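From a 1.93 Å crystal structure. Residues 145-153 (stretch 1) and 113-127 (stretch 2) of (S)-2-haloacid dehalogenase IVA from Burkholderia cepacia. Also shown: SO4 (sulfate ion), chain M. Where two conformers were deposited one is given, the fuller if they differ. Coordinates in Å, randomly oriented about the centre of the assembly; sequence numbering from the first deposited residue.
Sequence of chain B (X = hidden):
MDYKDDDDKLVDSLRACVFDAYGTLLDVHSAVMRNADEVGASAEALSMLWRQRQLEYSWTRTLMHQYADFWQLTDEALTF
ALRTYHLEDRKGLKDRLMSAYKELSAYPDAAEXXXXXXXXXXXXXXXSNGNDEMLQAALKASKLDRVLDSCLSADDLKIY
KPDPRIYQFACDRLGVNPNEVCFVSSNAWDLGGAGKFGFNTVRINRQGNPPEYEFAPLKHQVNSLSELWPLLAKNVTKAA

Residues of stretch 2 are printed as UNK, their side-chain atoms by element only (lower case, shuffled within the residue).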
# COMPACT_ATOMS: atom_id res chain seq x y z
N ASP B 145 -5.01 9.81 -26.95
CA ASP B 145 -3.88 9.61 -27.86
C ASP B 145 -3.41 10.88 -28.59
O ASP B 145 -2.22 11.21 -28.61
CB ASP B 145 -4.23 8.48 -28.89
CG ASP B 145 -5.65 8.65 -29.57
OD1 ASP B 145 -5.90 9.58 -30.39
OD2 ASP B 145 -6.52 7.83 -29.30
N ARG B 146 -4.36 11.60 -29.17
CA ARG B 146 -4.04 12.74 -30.02
C ARG B 146 -3.63 13.98 -29.27
O ARG B 146 -3.15 14.94 -29.87
CB ARG B 146 -5.21 13.05 -30.96
CG ARG B 146 -6.48 13.53 -30.29
CD ARG B 146 -7.69 13.25 -31.20
NE ARG B 146 -7.85 11.82 -31.49
CZ ARG B 146 -8.90 11.31 -32.15
NH1 ARG B 146 -9.86 12.12 -32.58
NH2 ARG B 146 -8.98 10.00 -32.37
N VAL B 147 -3.82 13.98 -27.96
CA VAL B 147 -3.52 15.15 -27.15
C VAL B 147 -2.25 14.95 -26.32
O VAL B 147 -2.03 15.72 -25.36
CB VAL B 147 -4.75 15.63 -26.30
CG1 VAL B 147 -5.87 16.05 -27.22
CG2 VAL B 147 -5.27 14.54 -25.35
N LEU B 148 -1.43 13.96 -26.70
CA LEU B 148 -0.21 13.59 -25.95
C LEU B 148 1.08 13.57 -26.79
O LEU B 148 1.09 13.03 -27.90
CB LEU B 148 -0.37 12.21 -25.31
CG LEU B 148 -1.39 12.01 -24.20
CD1 LEU B 148 -1.48 10.52 -23.91
CD2 LEU B 148 -1.02 12.81 -22.95
N ASP B 149 2.16 14.12 -26.23
CA ASP B 149 3.47 14.03 -26.85
C ASP B 149 4.16 12.71 -26.56
O ASP B 149 4.91 12.19 -27.39
CB ASP B 149 4.36 15.20 -26.40
CG ASP B 149 3.85 16.53 -26.92
OD1 ASP B 149 3.64 16.62 -28.16
OD2 ASP B 149 3.63 17.48 -26.11
N SER B 150 3.92 12.16 -25.38
CA SER B 150 4.70 11.03 -24.90
C SER B 150 3.94 10.31 -23.78
O SER B 150 3.18 10.90 -23.02
CB SER B 150 6.08 11.52 -24.43
OG SER B 150 6.79 10.53 -23.72
N CYS B 151 4.14 9.00 -23.72
CA CYS B 151 3.52 8.18 -22.70
C CYS B 151 4.62 7.30 -22.15
O CYS B 151 5.13 6.39 -22.84
CB CYS B 151 2.37 7.38 -23.30
SG CYS B 151 1.46 6.37 -22.10
N LEU B 152 5.00 7.57 -20.90
CA LEU B 152 6.09 6.88 -20.22
C LEU B 152 5.55 5.88 -19.18
O LEU B 152 4.62 6.19 -18.43
CB LEU B 152 7.05 7.90 -19.63
CG LEU B 152 7.61 8.83 -20.72
CD1 LEU B 152 8.41 9.95 -20.11
CD2 LEU B 152 8.46 8.03 -21.72
N SER B 153 6.13 4.68 -19.17
CA SER B 153 5.63 3.58 -18.35
C SER B 153 6.66 3.09 -17.32
O SER B 153 7.87 3.05 -17.62
CB SER B 153 5.21 2.43 -19.24
OG SER B 153 4.79 1.34 -18.43
N UNK B 113 -8.69 19.68 -21.69
CA UNK B 113 -7.57 20.36 -21.02
C UNK B 113 -6.18 20.00 -21.55
O UNK B 113 -5.36 20.88 -21.75
c UNK B 113 -7.71 20.55 -19.44
o UNK B 113 -6.49 20.22 -18.75
c UNK B 113 -8.90 19.94 -18.86
N UNK B 114 -5.95 18.73 -21.85
CA UNK B 114 -4.69 18.36 -22.49
C UNK B 114 -4.50 19.07 -23.87
O UNK B 114 -3.40 19.57 -24.14
c UNK B 114 -3.76 16.37 -21.22
c UNK B 114 -4.47 16.82 -19.95
c UNK B 114 -4.51 16.83 -22.51
c UNK B 114 -3.59 14.90 -21.21
N UNK B 115 -5.57 19.18 -24.67
CA UNK B 115 -5.49 19.98 -25.91
C UNK B 115 -5.13 21.45 -25.66
O UNK B 115 -4.26 21.97 -26.30
o UNK B 115 -4.60 21.52 -28.99
o UNK B 115 -5.03 19.39 -29.34
c UNK B 115 -5.34 20.51 -28.87
c UNK B 115 -6.75 19.85 -26.77
c UNK B 115 -6.69 20.66 -28.11
N UNK B 116 -5.73 22.09 -24.67
CA UNK B 116 -5.39 23.50 -24.36
C UNK B 116 -3.91 23.63 -23.99
O UNK B 116 -3.20 24.53 -24.46
c UNK B 116 -8.49 24.88 -22.31
c UNK B 116 -7.78 24.19 -23.51
c UNK B 116 -6.27 24.06 -23.22
n UNK B 116 -10.42 25.60 -23.60
c UNK B 116 -10.01 24.89 -22.37
N UNK B 117 -3.44 22.70 -23.15
CA UNK B 117 -2.03 22.69 -22.74
C UNK B 117 -1.10 22.45 -23.91
O UNK B 117 -0.04 23.06 -24.00
c UNK B 117 -2.43 21.96 -20.29
c UNK B 117 -1.92 23.29 -19.74
c UNK B 117 -2.20 20.82 -19.26
c UNK B 117 -1.79 21.63 -21.64
N UNK B 118 -1.47 21.53 -24.79
CA UNK B 118 -0.64 21.27 -25.97
C UNK B 118 -0.60 22.51 -26.90
O UNK B 118 0.44 22.82 -27.49
c UNK B 118 -0.11 19.13 -27.29
c UNK B 118 -0.37 17.67 -29.37
c UNK B 118 -1.16 20.04 -26.69
c UNK B 118 -0.83 17.93 -27.94
n UNK B 118 0.66 16.59 -29.45
N UNK B 119 -1.72 23.25 -26.95
CA UNK B 119 -1.85 24.50 -27.73
C UNK B 119 -0.99 25.61 -27.14
O UNK B 119 -0.50 26.47 -27.87
c UNK B 119 -3.33 24.97 -27.84
o UNK B 119 -3.74 25.84 -26.75
N UNK B 120 -0.81 25.62 -25.82
CA UNK B 120 0.07 26.60 -25.18
C UNK B 120 1.57 26.27 -25.36
O UNK B 120 2.43 26.97 -24.82
c UNK B 120 -0.29 26.77 -23.70
N UNK B 121 1.88 25.22 -26.13
CA UNK B 121 3.27 24.82 -26.37
C UNK B 121 4.01 24.00 -25.30
O UNK B 121 5.23 23.86 -25.38
N UNK B 122 3.30 23.45 -24.31
CA UNK B 122 3.92 22.50 -23.37
C UNK B 122 4.18 21.15 -23.99
O UNK B 122 3.45 20.71 -24.86
o UNK B 122 2.48 26.64 -18.65
c UNK B 122 3.73 24.82 -19.49
c UNK B 122 2.58 25.58 -19.53
c UNK B 122 3.00 22.25 -22.16
c UNK B 122 2.84 23.41 -21.25
c UNK B 122 1.54 25.28 -20.42
c UNK B 122 1.69 24.22 -21.30
c UNK B 122 3.85 23.74 -20.35
N UNK B 123 5.21 20.47 -23.51
CA UNK B 123 5.29 19.02 -23.69
C UNK B 123 4.21 18.46 -22.76
O UNK B 123 4.15 18.82 -21.58
c UNK B 123 6.71 16.90 -23.54
c UNK B 123 6.69 18.45 -23.35
c UNK B 123 7.80 19.12 -24.20
c UNK B 123 9.18 19.11 -23.50
N UNK B 124 3.34 17.63 -23.31
CA UNK B 124 2.27 17.00 -22.57
C UNK B 124 2.54 15.50 -22.60
O UNK B 124 2.53 14.87 -23.66
c UNK B 124 0.65 18.88 -23.25
c UNK B 124 0.86 17.34 -23.16
c UNK B 124 -0.26 16.64 -22.32
N UNK B 125 2.83 14.94 -21.43
CA UNK B 125 3.21 13.52 -21.35
C UNK B 125 2.44 12.83 -20.21
O UNK B 125 1.97 13.49 -19.27
c UNK B 125 4.76 13.40 -21.14
N UNK B 126 2.29 11.52 -20.32
CA UNK B 126 1.82 10.69 -19.21
C UNK B 126 3.05 9.97 -18.59
O UNK B 126 3.98 9.57 -19.32
c UNK B 126 0.54 8.49 -18.67
c UNK B 126 0.72 9.69 -19.67
c UNK B 126 -0.61 10.43 -19.88
c UNK B 126 -1.69 9.59 -20.51
N UNK B 127 3.08 9.87 -17.26
CA UNK B 127 4.02 8.98 -16.55
C UNK B 127 3.17 8.07 -15.64
O UNK B 127 2.49 8.54 -14.69
c UNK B 127 5.05 9.80 -15.75
c UNK B 127 6.03 8.95 -14.92
c UNK B 127 6.97 8.15 -15.89
c UNK B 127 6.80 9.80 -13.89
S SO4 M . -14.65 25.68 -22.55
O1 SO4 M . -15.58 26.70 -22.06
O2 SO4 M . -13.36 26.29 -22.88
O3 SO4 M . -14.68 24.60 -21.56
O4 SO4 M . -15.09 25.06 -23.79
O HOH W 1 2.60 18.92 -28.89

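Position 113 carries one carbon bearing an oxygen and a carbon, out of reach of stretch 1: Thr 113. At 114 four carbons fork at the second, which gives Leu 114; its CB lies 3.7 Å from CG2 of Val 147, and its CD2 packs 3.7 Å from CD2 of Leu 148. Position 115 has three carbons, the last holding two oxygens; its CB is 3.9 Å from CG1 of Val 147, and it is Glu 115. Position 116, four carbons in a row ending in nitrogen, reaches a sulfate instead of stretch 1: Lys 116, with NZ 3.1 Å from O2 of the ion. At 117 four carbons fork at the second, without contact: Leu 117.

Position 118 again shows four carbons in a row and a terminal nitrogen, now 3.2 Å from OD1 of Asp 149. It is Lys 118, and its NZ forms a salt bridge there with a weak hydrogen bond; water 1 joins the pair. One carbon and one oxygen at 119 give Ser 119, whose OG donates a hydrogen bond to Lys 116 O, 2.7 Å away. Position 120 has a single carbon, out of reach of stretch 1: Ala 120. Position 121 has no side-chain atoms; at its backbone angles (phi 80°) a CB would jam against the preceding carbonyl oxygen, so Gly 121 closes the helix in a Schellman motif. A six-carbon ring with one oxygen at 122 is Tyr 122, its end leading away from stretch 1.

Position 123 has four carbons, forked at the first, one arm two carbons long; CA lies 3.3 Å from Asp 149 OD2: Ile 123. At 124 one carbon carries two others, one of them 3.6 Å from Val 147 O. This is Val 124. The single carbon at 125, 4.0 Å from CB of Ser 150, is Ala 125. At 126 four carbons fork at the first, and the tip of the longer arm meets CD1 of Leu 148 at 3.5 Å: Ile 126, through CD1. At 127 four carbons fork at the second, one end 3.7 Å from CB of Leu 152: Leu 127.

The strands pair in parallel, while the helix packs on the loop before strand 150-153, through Leu 114 against Val 147 and Leu 148 and through the Lys 118 to Asp 149 salt bridge. Asp 149 N donates to Val 124 O (2.7 Å), while Val 124 N donates to Asp 149 OD2 (2.8 Å, 167°), so the side chain extends the backbone pairing. The ladder continues with Ile 126 N to Ser 150 O (2.9 Å) and Leu 152 N to Ile 126 O (2.7 Å).

Stretch 2, residues 113-127: TLEKLKSAGYIVAIL
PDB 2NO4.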